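Local coordinates for protein epsin 1 (Danio rerio, PDB 5LP0) that probably binds membranes rich in phosphatidylinositol 4,5-bisphosphate, bends them and promotes clathrin-coated invaginations during receptor-mediated endocytosis, at residues E125-L128 / R129-R132. Residues are numbered along the deposited sequence; the frame is centred on the assembly and turned at random.
Sequences EERL and REER
Arg127 and Glu131, one helical turn apart, illustrate how water can join an i/i+4 pair of opposite charge. Their charged ends stay beyond salt-bridge range, with Arg127 NH2 4.3 Å from Glu131 OE2, and one water bridges them: it accepts from Arg127 NE at 2.7 Å, in the guanidinium plane, and donates to Glu131 OE2 at 2.5 Å. In Glu131, chi1 sets CG against Arg127 O at 3.0 Å, and a bend at chi2 (-75°) then swings the carboxylate toward the water. Outside partners hold both ends: Thr120 OG1 bonds Arg127 NH1, and Lys74 forms a salt bridge with Glu131 OE1. This is the packed flank, where Arg127, Leu128 and Glu131 touch Leu121 of helix 108-122. The segment is the first two turns of helix 125-139 in the all-helical ENTH domain, and four successive i+4 backbone bonds run through it, that from Glu130 N to Glu126 O the straightest at 171°. The solvent flank is looser. There Glu130 has two conformers, and its closeness to the Glu126 carboxylate, found in one of them, is uncertain. Arg129, bent at chi3 (-53°), folds back so that one guanidinium face lies over Glu126 CA, offset toward the rim, with Arg129 NH2 3.5 Å from that carbon, yet Glu126 OE2 remains 4.8 Å from Arg129 NH2.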
ATOM      1  N   GLU A 125       6.562  14.894  -8.216  1.00 17.82           N
ATOM      2  CA  GLU A 125       5.887  14.378  -9.405  1.00 19.00           C
ATOM      3  C   GLU A 125       6.860  13.887 -10.480  1.00 18.23           C
ATOM      4  O   GLU A 125       6.561  12.927 -11.207  1.00 22.20           O
ATOM      5  CB  GLU A 125       4.872  15.401  -9.930  1.00 23.74           C
ATOM      6  CG  GLU A 125       3.920  15.864  -8.823  1.00 34.11           C
ATOM      7  CD  GLU A 125       2.526  16.230  -9.315  1.00 46.99           C
ATOM      8  OE1 GLU A 125       2.039  15.612 -10.284  1.00 53.97           O
ATOM      9  OE2 GLU A 125       1.910  17.136  -8.715  1.00 49.30           O
ATOM     10  N   GLU A 126       8.045  14.491 -10.554  1.00 18.83           N
ATOM     11  CA  GLU A 126       9.091  13.976 -11.443  1.00 20.93           C
ATOM     12  C   GLU A 126       9.537  12.569 -11.038  1.00 23.00           C
ATOM     13  O   GLU A 126       9.644  11.647 -11.879  1.00 23.06           O
ATOM     14  CB  GLU A 126      10.293  14.914 -11.449  1.00 23.35           C
ATOM     15  CG  GLU A 126      11.440  14.424 -12.320  1.00 34.93           C
ATOM     16  CD  GLU A 126      12.693  15.271 -12.190  1.00 47.81           C
ATOM     17  OE1 GLU A 126      13.121  15.539 -11.043  1.00 52.92           O
ATOM     18  OE2 GLU A 126      13.250  15.662 -13.238  1.00 51.34           O
ATOM     19  N   ARG A 127       9.796  12.402  -9.744  1.00 18.99           N
ATOM     20  CA  ARG A 127      10.146  11.093  -9.211  1.00 20.08           C
ATOM     21  C   ARG A 127       9.048  10.098  -9.538  1.00 19.93           C
ATOM     22  O   ARG A 127       9.328   8.968  -9.902  1.00 19.93           O
ATOM     23  CB  ARG A 127      10.352  11.152  -7.700  1.00 17.22           C
ATOM     24  CG  ARG A 127      11.656  11.807  -7.288  1.00 20.78           C
ATOM     25  CD  ARG A 127      11.913  11.643  -5.803  1.00 17.17           C
ATOM     26  NE  ARG A 127      12.027  10.232  -5.441  1.00 16.26           N
ATOM     27  CZ  ARG A 127      11.930   9.753  -4.205  1.00 14.25           C
ATOM     28  NH1 ARG A 127      11.749  10.581  -3.183  1.00 19.87           N
ATOM     29  NH2 ARG A 127      12.043   8.445  -3.979  1.00 14.09           N
ATOM     30  N   LEU A 128       7.795  10.501  -9.429  1.00 17.71           N
ATOM     31  CA  LEU A 128       6.713   9.579  -9.723  0.97 18.03           C
ATOM     32  C   LEU A 128       6.778   9.118 -11.191  1.00 18.46           C
ATOM     33  O   LEU A 128       6.622   7.936 -11.464  1.00 15.74           O
ATOM     34  CB  LEU A 128       5.353  10.192  -9.341  0.97 18.65           C
ATOM     35  CG  LEU A 128       5.130  10.349  -7.819  0.97 19.71           C
ATOM     36  CD1 LEU A 128       4.119  11.458  -7.485  0.97 25.24           C
ATOM     37  CD2 LEU A 128       4.686   9.038  -7.156  0.97 20.58           C
ATOM     38  N   ARG A 129       7.028  10.037 -12.129  1.00 15.25           N
ATOM     39  CA  ARG A 129       7.141   9.642 -13.547  1.00 18.31           C
ATOM     40  C   ARG A 129       8.256   8.630 -13.836  1.00 13.68           C
ATOM     41  O   ARG A 129       8.050   7.628 -14.559  1.00 15.49           O
ATOM     42  CB  ARG A 129       7.338  10.858 -14.445  1.00 26.16           C
ATOM     43  CG  ARG A 129       6.093  11.680 -14.664  1.00 32.60           C
ATOM     44  CD  ARG A 129       6.315  12.666 -15.794  1.00 33.05           C
ATOM     45  NE  ARG A 129       7.522  13.464 -15.573  1.00 35.50           N
ATOM     46  CZ  ARG A 129       7.562  14.599 -14.878  1.00 39.06           C
ATOM     47  NH1 ARG A 129       6.463  15.096 -14.319  1.00 35.36           N
ATOM     48  NH2 ARG A 129       8.714  15.243 -14.735  1.00 41.55           N
ATOM     49  N   GLU A 130       9.438   8.890 -13.276  1.00 14.18           N
ATOM     50  CA  GLU A 130      10.606   8.016 -13.411  0.50 13.49           C
ATOM     51  C   GLU A 130      10.335   6.629 -12.820  1.00 11.83           C
ATOM     52  O   GLU A 130      10.677   5.562 -13.410  1.00 11.61           O
ATOM     53  CB  GLU A 130      11.801   8.668 -12.691  0.50 15.78           C
ATOM     54  CG  GLU A 130      12.267   9.970 -13.348  0.50 14.48           C
ATOM     55  CD  GLU A 130      12.896  10.983 -12.389  0.50 21.30           C
ATOM     56  OE1 GLU A 130      13.061  10.704 -11.177  0.50 22.36           O
ATOM     57  OE2 GLU A 130      13.238  12.079 -12.880  0.50 28.08           O
ATOM     58  N   GLU A 131       9.714   6.649 -11.641  1.00 10.49           N
ATOM     59  CA  GLU A 131       9.424   5.428 -10.913  1.00  9.44           C
ATOM     60  C   GLU A 131       8.395   4.646 -11.701  1.00  6.97           C
ATOM     61  O   GLU A 131       8.462   3.435 -11.737  1.00  9.73           O
ATOM     62  CB  GLU A 131       8.890   5.715  -9.505  1.00 10.34           C
ATOM     63  CG  GLU A 131       9.926   6.351  -8.583  1.00  9.64           C
ATOM     64  CD  GLU A 131      10.976   5.393  -8.066  1.00 11.93           C
ATOM     65  OE1 GLU A 131      10.812   4.161  -8.232  1.00 12.49           O
ATOM     66  OE2 GLU A 131      11.968   5.894  -7.480  1.00 14.25           O
ATOM     67  N   ARG A 132       7.462   5.322 -12.361  1.00 10.21           N
ATOM     68  CA  ARG A 132       6.424   4.618 -13.115  1.00  9.94           C
ATOM     69  C   ARG A 132       6.990   3.895 -14.331  1.00  6.82           C
ATOM     70  O   ARG A 132       6.646   2.774 -14.581  1.00  7.46           O
ATOM     71  CB  ARG A 132       5.332   5.581 -13.547  1.00 12.11           C
ATOM     72  CG  ARG A 132       4.184   4.923 -14.275  1.00 11.74           C
ATOM     73  CD  ARG A 132       3.053   5.906 -14.458  1.00 18.71           C
ATOM     74  NE  ARG A 132       1.880   5.293 -15.056  1.00 20.83           N
ATOM     75  CZ  ARG A 132       0.975   4.598 -14.376  1.00 18.73           C
ATOM     76  NH1 ARG A 132       1.120   4.388 -13.076  1.00 21.23           N
ATOM     77  NH2 ARG A 132      -0.056   4.099 -15.015  1.00 22.16           N
TER
HETATM   78  O   HOH W   1      12.398   8.361  -7.328  1.00 14.42           O